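2-aminomuconate 6-semialdehyde dehydrogenase (Burkholderia cenocepacia, PDB 4U3W) probably oxidises 2-aminomuconate 6-semialdehyde to 2-aminomuconate with NAD+ as hydride acceptor, acting as a tetrameric member of the aldehyde dehydrogenase family. Local coordinates at residues A[199-204]-A[347-352]; A[48-53]-A[106-111]. One frame throughout, in Å; residues are numbered along the deposited sequence.

Contact 1 of 2, residues A[199-204]-A[347-352]; sequences EETPSS and PLISRG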
ATOM      1  N   GLU A 199      -7.643  -7.817  38.335  1.00 27.68           N
ATOM      2  CA  GLU A 199      -7.484  -7.864  39.779  1.00 28.18           C
ATOM      3  C   GLU A 199      -6.661  -9.111  40.191  1.00 29.40           C
ATOM      4  O   GLU A 199      -6.034  -9.088  41.232  1.00 27.17           O
ATOM      5  CB  GLU A 199      -8.854  -7.851  40.513  1.00 27.11           C
ATOM      6  CG  GLU A 199      -9.776  -9.038  40.165  1.00 29.91           C
ATOM      7  CD  GLU A 199     -10.676  -8.784  38.939  1.00 31.78           C
ATOM      8  OE1 GLU A 199     -10.398  -7.873  38.105  1.00 32.96           O
ATOM      9  OE2 GLU A 199     -11.672  -9.522  38.788  1.00 34.11           O
ATOM     10  N   GLU A 200      -6.637 -10.183  39.381  1.00 27.10           N
ATOM     11  CA  GLU A 200      -5.834 -11.360  39.710  1.00 29.67           C
ATOM     12  C   GLU A 200      -4.333 -11.166  39.497  1.00 29.28           C
ATOM     13  O   GLU A 200      -3.504 -11.915  40.092  1.00 28.01           O
ATOM     14  CB  GLU A 200      -6.244 -12.571  38.842  1.00 31.09           C
ATOM     15  CG  GLU A 200      -7.677 -13.074  39.063  1.00 33.95           C
ATOM     16  CD  GLU A 200      -7.862 -13.718  40.445  1.00 41.25           C
ATOM     17  OE1 GLU A 200      -6.865 -14.043  41.143  1.00 41.98           O
ATOM     18  OE2 GLU A 200      -9.020 -13.905  40.826  1.00 45.28           O
ATOM     19  N   THR A 201      -3.997 -10.254  38.570  1.00 25.94           N
ATOM     20  CA  THR A 201      -2.605 -10.099  38.126  1.00 25.09           C
ATOM     21  C   THR A 201      -2.164  -8.647  38.029  1.00 25.82           C
ATOM     22  O   THR A 201      -1.921  -8.091  36.923  1.00 26.38           O
ATOM     23  CB  THR A 201      -2.381 -10.848  36.729  1.00 25.28           C
ATOM     24  OG1 THR A 201      -3.273 -10.312  35.740  1.00 25.50           O
ATOM     25  CG2 THR A 201      -2.697 -12.352  36.893  1.00 25.63           C
ATOM     26  N   PRO A 202      -2.010  -8.006  39.204  1.00 24.72           N
ATOM     27  CA  PRO A 202      -1.646  -6.593  39.263  1.00 26.12           C
ATOM     28  C   PRO A 202      -0.135  -6.288  39.189  1.00 25.52           C
ATOM     29  O   PRO A 202       0.211  -5.125  39.007  1.00 27.33           O
ATOM     30  CB  PRO A 202      -2.180  -6.174  40.654  1.00 24.75           C
ATOM     31  CG  PRO A 202      -2.015  -7.450  41.497  1.00 24.70           C
ATOM     32  CD  PRO A 202      -2.399  -8.548  40.531  1.00 24.88           C
ATOM     33  N   SER A 203       0.729  -7.279  39.428  1.00 24.27           N
ATOM     34  CA  SER A 203       2.125  -6.981  39.802  1.00 26.42           C
ATOM     35  C   SER A 203       3.001  -6.495  38.652  1.00 24.16           C
ATOM     36  O   SER A 203       3.718  -5.486  38.811  1.00 26.98           O
ATOM     37  CB  SER A 203       2.801  -8.211  40.446  1.00 25.69           C
ATOM     38  OG  SER A 203       2.002  -8.610  41.569  1.00 28.29           O
ATOM     39  N   SER A 204       2.992  -7.205  37.515  1.00 26.53           N
ATOM     40  CA  SER A 204       3.844  -6.773  36.403  1.00 25.24           C
ATOM     41  C   SER A 204       3.375  -5.442  35.794  1.00 24.53           C
ATOM     42  O   SER A 204       4.210  -4.623  35.355  1.00 25.11           O
ATOM     43  CB  SER A 204       3.960  -7.872  35.321  1.00 27.11           C
ATOM     44  OG  SER A 204       2.757  -8.088  34.585  1.00 28.85           O
ATOM     45  N   PRO A 347      -0.422 -23.934  37.879  1.00 27.25           N
ATOM     46  CA  PRO A 347      -1.814 -23.947  38.335  1.00 24.96           C
ATOM     47  C   PRO A 347      -2.736 -23.074  37.424  1.00 27.64           C
ATOM     48  O   PRO A 347      -2.242 -22.258  36.625  1.00 28.54           O
ATOM     49  CB  PRO A 347      -1.723 -23.285  39.743  1.00 24.46           C
ATOM     50  CG  PRO A 347      -0.620 -22.310  39.626  1.00 23.13           C
ATOM     51  CD  PRO A 347       0.423 -23.018  38.668  1.00 22.75           C
ATOM     52  N   LEU A 348      -4.048 -23.213  37.584  1.00 27.71           N
ATOM     53  CA  LEU A 348      -4.996 -22.161  37.124  1.00 25.84           C
ATOM     54  C   LEU A 348      -4.841 -20.905  37.946  1.00 28.47           C
ATOM     55  O   LEU A 348      -4.167 -20.873  39.013  1.00 28.49           O
ATOM     56  CB  LEU A 348      -6.439 -22.643  37.198  1.00 27.24           C
ATOM     57  CG  LEU A 348      -6.641 -23.936  36.392  1.00 28.70           C
ATOM     58  CD1 LEU A 348      -8.100 -24.452  36.561  1.00 29.05           C
ATOM     59  CD2 LEU A 348      -6.273 -23.820  34.943  1.00 30.87           C
ATOM     60  N   ILE A 349      -5.450 -19.824  37.438  1.00 26.54           N
ATOM     61  CA  ILE A 349      -5.210 -18.520  37.993  1.00 25.89           C
ATOM     62  C   ILE A 349      -5.722 -18.379  39.421  1.00 26.90           C
ATOM     63  O   ILE A 349      -5.179 -17.574  40.172  1.00 27.68           O
ATOM     64  CB  ILE A 349      -5.860 -17.391  37.099  1.00 32.08           C
ATOM     65  CG1 ILE A 349      -5.375 -16.016  37.517  1.00 29.61           C
ATOM     66  CG2 ILE A 349      -7.405 -17.514  37.060  1.00 26.13           C
ATOM     67  CD1 ILE A 349      -3.848 -15.866  37.314  1.00 32.28           C
ATOM     68  N   SER A 350      -6.761 -19.126  39.778  1.00 27.88           N
ATOM     69  CA  SER A 350      -7.445 -18.860  41.068  1.00 28.83           C
ATOM     70  C   SER A 350      -8.279 -20.058  41.455  1.00 29.69           C
ATOM     71  O   SER A 350      -8.632 -20.860  40.594  1.00 29.55           O
ATOM     72  CB  SER A 350      -8.376 -17.625  40.987  1.00 29.89           C
ATOM     73  OG  SER A 350      -9.537 -18.009  40.253  1.00 29.98           O
ATOM     74  N   ARG A 351      -8.622 -20.185  42.731  1.00 28.39           N
ATOM     75  CA  ARG A 351      -9.444 -21.331  43.103  1.00 34.66           C
ATOM     76  C   ARG A 351     -10.872 -21.212  42.573  1.00 35.05           C
ATOM     77  O   ARG A 351     -11.504 -22.219  42.273  1.00 36.64           O
ATOM     78  CB  ARG A 351      -9.458 -21.559  44.629  1.00 41.63           C
ATOM     79  CG  ARG A 351      -8.209 -22.362  45.026  1.00 46.36           C
ATOM     80  CD  ARG A 351      -8.035 -22.537  46.518  1.00 50.32           C
ATOM     81  NE  ARG A 351      -8.853 -23.634  47.035  1.00 53.24           N
ATOM     82  CZ  ARG A 351      -8.440 -24.889  47.220  1.00 55.39           C
ATOM     83  NH1 ARG A 351      -7.198 -25.254  46.925  1.00 50.90           N
ATOM     84  NH2 ARG A 351      -9.275 -25.793  47.739  1.00 58.67           N
ATOM     85  N   GLY A 352     -11.356 -19.982  42.445  1.00 34.07           N
ATOM     86  CA  GLY A 352     -12.624 -19.718  41.773  1.00 36.34           C
ATOM     87  C   GLY A 352     -12.613 -20.185  40.316  1.00 35.37           C
ATOM     88  O   GLY A 352     -13.568 -20.815  39.824  1.00 32.84           O
TER
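Two chain segments, each leading into a helix, come nearest at Glu-200 and Ile-349, whose CA atoms are 7.4 Å apart, and no hydrogen bond joins them. Side chains fill the gap. The CG1 branch of Ile-349 lies against the aliphatic root of Glu-200, with CG1 to Glu-200 CB at 3.8 Å, and the two side chains run at a slant to each other. One carbon further out, Ile-349 CD1 meets the methyl of Thr-201, CG2, at 3.7 Å, here nearly at right angles. CG1 of Ile-349 is anti to the backbone N (chi1 -168°), which sends this longer branch toward residues 199-204 and lets one side chain touch two neighbours. Glu-200 bends at its second torsion (chi2 -69°), and its carboxylate comes to rest beside Ser-350. The approach is to carbon: Glu-200 OE2 and OE1 lie 3.8 and 3.9 Å from Ser-350 CB. The serine hydroxyl is taken up by the helix that follows, OG capping the backbone N of His-353 from the N-cap position. Glu-200 also belongs, with Leu-42, to a magnesium site, so the apolar contact borders a bound ion. Around it, Thr-201 packs on Asp-109 and Thr-110 of helix 99-110 and on Pro-175 of helix 175-188, while Ile-349 touches Trp-172 and its backbone N donates to Gln-304 OE1. The contact thus joins the turn between strand 192-196 and helix 203-214 to the start of helix 351-366.

Contact 2 of 2, residues A[48-53]-A[106-111]; sequences RKLADV and EVADTG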
ATOM      1  N   ARG A  48      -1.108 -18.276  49.513  1.00 33.16           N
ATOM      2  CA  ARG A  48      -0.578 -17.277  50.469  1.00 33.12           C
ATOM      3  C   ARG A  48      -0.856 -15.867  49.937  1.00 32.09           C
ATOM      4  O   ARG A  48      -0.931 -15.669  48.716  1.00 29.01           O
ATOM      5  CB  ARG A  48       0.945 -17.465  50.671  1.00 34.93           C
ATOM      6  CG  ARG A  48       1.812 -16.943  49.446  1.00 55.33           C
ATOM      7  CD  ARG A  48       3.223 -17.567  49.279  1.00 58.01           C
ATOM      8  NE  ARG A  48       3.958 -16.966  48.154  1.00 58.01           N
ATOM      9  CZ  ARG A  48       4.295 -17.574  47.010  1.00 60.00           C
ATOM     10  NH1 ARG A  48       4.011 -18.854  46.810  1.00 64.45           N
ATOM     11  NH2 ARG A  48       4.952 -16.907  46.053  1.00 58.10           N
ATOM     12  N   LYS A  49      -1.001 -14.895  50.839  1.00 31.54           N
ATOM     13  CA  LYS A  49      -1.149 -13.509  50.439  1.00 30.87           C
ATOM     14  C   LYS A  49       0.189 -12.929  49.951  1.00 29.27           C
ATOM     15  O   LYS A  49       1.202 -13.080  50.616  1.00 32.98           O
ATOM     16  CB  LYS A  49      -1.697 -12.715  51.633  1.00 32.86           C
ATOM     17  CG  LYS A  49      -1.936 -11.228  51.345  1.00 33.83           C
ATOM     18  CD  LYS A  49      -2.447 -10.619  52.678  1.00 34.66           C
ATOM     19  CE  LYS A  49      -2.494  -9.145  52.635  1.00 37.14           C
ATOM     20  NZ  LYS A  49      -3.492  -8.625  53.614  1.00 34.77           N
ATOM     21  N   LEU A  50       0.199 -12.336  48.758  1.00 25.29           N
ATOM     22  CA  LEU A  50       1.399 -11.753  48.141  1.00 27.97           C
ATOM     23  C   LEU A  50       1.496 -10.233  48.386  1.00 30.58           C
ATOM     24  O   LEU A  50       2.590  -9.689  48.532  1.00 31.78           O
ATOM     25  CB  LEU A  50       1.405 -11.993  46.621  1.00 28.02           C
ATOM     26  CG  LEU A  50       1.348 -13.477  46.182  1.00 25.93           C
ATOM     27  CD1 LEU A  50       1.032 -13.558  44.693  1.00 23.98           C
ATOM     28  CD2 LEU A  50       2.645 -14.123  46.510  1.00 31.74           C
ATOM     29  N   ALA A  51       0.339  -9.585  48.479  1.00 29.45           N
ATOM     30  CA  ALA A  51       0.239  -8.129  48.610  1.00 29.26           C
ATOM     31  C   ALA A  51      -1.171  -7.701  48.885  1.00 27.91           C
ATOM     32  O   ALA A  51      -2.127  -8.494  48.721  1.00 28.68           O
ATOM     33  CB  ALA A  51       0.727  -7.436  47.288  1.00 30.18           C
ATOM     34  N   ASP A  52      -1.314  -6.445  49.304  1.00 26.81           N
ATOM     35  CA  ASP A  52      -2.608  -5.757  49.239  1.00 27.40           C
ATOM     36  C   ASP A  52      -2.619  -4.815  48.023  1.00 27.71           C
ATOM     37  O   ASP A  52      -1.620  -4.189  47.728  1.00 29.40           O
ATOM     38  CB  ASP A  52      -2.882  -4.943  50.501  1.00 29.80           C
ATOM     39  CG  ASP A  52      -2.921  -5.802  51.750  1.00 35.90           C
ATOM     40  OD1 ASP A  52      -3.882  -6.590  51.891  1.00 34.92           O
ATOM     41  OD2 ASP A  52      -1.972  -5.700  52.556  1.00 40.41           O
ATOM     42  N   VAL A  53      -3.776  -4.706  47.381  1.00 24.91           N
ATOM     43  CA  VAL A  53      -3.936  -3.968  46.129  1.00 26.25           C
ATOM     44  C   VAL A  53      -4.964  -2.884  46.391  1.00 27.04           C
ATOM     45  O   VAL A  53      -6.049  -3.165  46.939  1.00 25.40           O
ATOM     46  CB  VAL A  53      -4.442  -4.885  44.993  1.00 23.82           C
ATOM     47  CG1 VAL A  53      -4.342  -4.181  43.648  1.00 23.68           C
ATOM     48  CG2 VAL A  53      -3.628  -6.229  44.932  1.00 23.95           C
ATOM     49  N   GLU A 106       5.586 -11.758  37.406  1.00 30.66           N
ATOM     50  CA  GLU A 106       4.675 -12.486  36.553  1.00 30.25           C
ATOM     51  C   GLU A 106       4.480 -13.908  37.077  1.00 29.98           C
ATOM     52  O   GLU A 106       3.342 -14.385  37.183  1.00 30.44           O
ATOM     53  CB  GLU A 106       5.203 -12.522  35.107  1.00 31.88           C
ATOM     54  CG  GLU A 106       4.156 -12.890  34.066  1.00 33.27           C
ATOM     55  CD  GLU A 106       3.225 -11.704  33.732  1.00 34.70           C
ATOM     56  OE1 GLU A 106       3.002 -10.842  34.594  1.00 35.65           O
ATOM     57  OE2 GLU A 106       2.718 -11.632  32.601  1.00 34.86           O
ATOM     58  N   VAL A 107       5.585 -14.580  37.412  1.00 28.14           N
ATOM     59  CA  VAL A 107       5.528 -15.914  38.020  1.00 30.01           C
ATOM     60  C   VAL A 107       4.727 -15.921  39.344  1.00 30.67           C
ATOM     61  O   VAL A 107       3.904 -16.834  39.597  1.00 29.53           O
ATOM     62  CB  VAL A 107       6.967 -16.453  38.283  1.00 29.41           C
ATOM     63  CG1 VAL A 107       6.917 -17.713  39.074  1.00 29.64           C
ATOM     64  CG2 VAL A 107       7.703 -16.679  36.913  1.00 31.47           C
ATOM     65  N   ALA A 108       4.952 -14.916  40.183  1.00 30.57           N
ATOM     66  CA  ALA A 108       4.266 -14.902  41.495  1.00 29.04           C
ATOM     67  C   ALA A 108       2.745 -14.794  41.325  1.00 28.53           C
ATOM     68  O   ALA A 108       1.996 -15.507  42.007  1.00 27.94           O
ATOM     69  CB  ALA A 108       4.793 -13.755  42.361  1.00 29.78           C
ATOM     70  N   ASP A 109       2.292 -13.922  40.401  1.00 26.97           N
ATOM     71  CA  ASP A 109       0.870 -13.730  40.109  1.00 29.18           C
ATOM     72  C   ASP A 109       0.201 -14.921  39.417  1.00 28.22           C
ATOM     73  O   ASP A 109      -0.962 -15.229  39.699  1.00 31.97           O
ATOM     74  CB  ASP A 109       0.676 -12.496  39.216  1.00 31.29           C
ATOM     75  CG  ASP A 109       0.701 -11.181  39.992  1.00 31.54           C
ATOM     76  OD1 ASP A 109       1.005 -11.164  41.215  1.00 29.56           O
ATOM     77  OD2 ASP A 109       0.497 -10.144  39.316  1.00 29.01           O
ATOM     78  N   THR A 110       0.899 -15.561  38.487  1.00 28.21           N
ATOM     79  CA  THR A 110       0.256 -16.577  37.651  1.00 28.30           C
ATOM     80  C   THR A 110       0.672 -18.028  37.894  1.00 29.14           C
ATOM     81  O   THR A 110      -0.034 -18.916  37.464  1.00 27.91           O
ATOM     82  CB  THR A 110       0.516 -16.332  36.176  1.00 30.26           C
ATOM     83  OG1 THR A 110       1.918 -16.537  35.909  1.00 29.04           O
ATOM     84  CG2 THR A 110       0.065 -14.877  35.825  1.00 26.68           C
ATOM     85  N   GLY A 111       1.783 -18.273  38.574  1.00 31.22           N
ATOM     86  CA  GLY A 111       2.264 -19.642  38.776  1.00 29.64           C
ATOM     87  C   GLY A 111       2.962 -20.206  37.547  1.00 27.50           C
ATOM     88  O   GLY A 111       3.299 -21.373  37.511  1.00 28.94           O
TER
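A leucine methyl pressed against a main-chain carbonyl is the striking feature here: Leu-50 CD1 lies 3.5 Å from Ala-108 O. The apolar partner is further off, with Leu-50 CD1 at 4.4 Å from Ala-108 CB, and no hydrogen bond crosses between strand and helix. Leu-50 reaches over because its CG stands anti to the carbonyl carbon (chi1 -58°) and the chain then runs on extended to CD1. That same methyl, Leu-50 CD1, comes within 4.2 Å of Asp-109 OD1. The aspartate leaves the helix pointing away from the strand, but its carboxylate turns back, and OD1 has polar partners in Ser-203 and Asn-41 ND2, so the leucine skirts a polar group whose bonds are already made. Asn-41 on strand 38-42 also lies across from both Leu-50 and Ala-51, the two residues of a classic beta bulge, and hydrogen-bonds to each through the backbone. On the helix, Glu-106 O accepts two bonds: one from Thr-110 N and one from Thr-110 OG1, the latter at 2.9 Å with the hydroxyl 40° above the carbonyl plane. This doubled grip lies in the last turn, just before Gly-111 leaves the helix with a positive phi of 78°. The arrangement is strand-on-helix packing: a bulged strand of the small N-terminal mixed sheet, 49-54, lays one leucine on the C-terminal turn of helix 99-110, one of the run of helices between residues 58 and 138 that follows this sheet in the aldehyde dehydrogenase fold.

The two contacts are neighbours, with centres about 7 Å apart, and they are joined by residues 199-204 and helix 99-110. Ser-203 OG of contact 1 meets Asp-109 OD1 of contact 2 at 2.8 Å, and Ser-204 OG meets Glu-106 OE1, also at 2.8 Å; both are probable hydrogen bonds. Two acidic side chains of helix 99-110 thus bind the neighbouring serines Ser-203 and Ser-204. A magnesium ion at this junction lies about 3 Å from the side chain of Glu-200 and about 6 Å from that of Leu-50, nearest atoms. Leu-42, the other residue of this metal site, follows Asn-41 on strand 38-42, which pairs with strand 49-54 of contact 2.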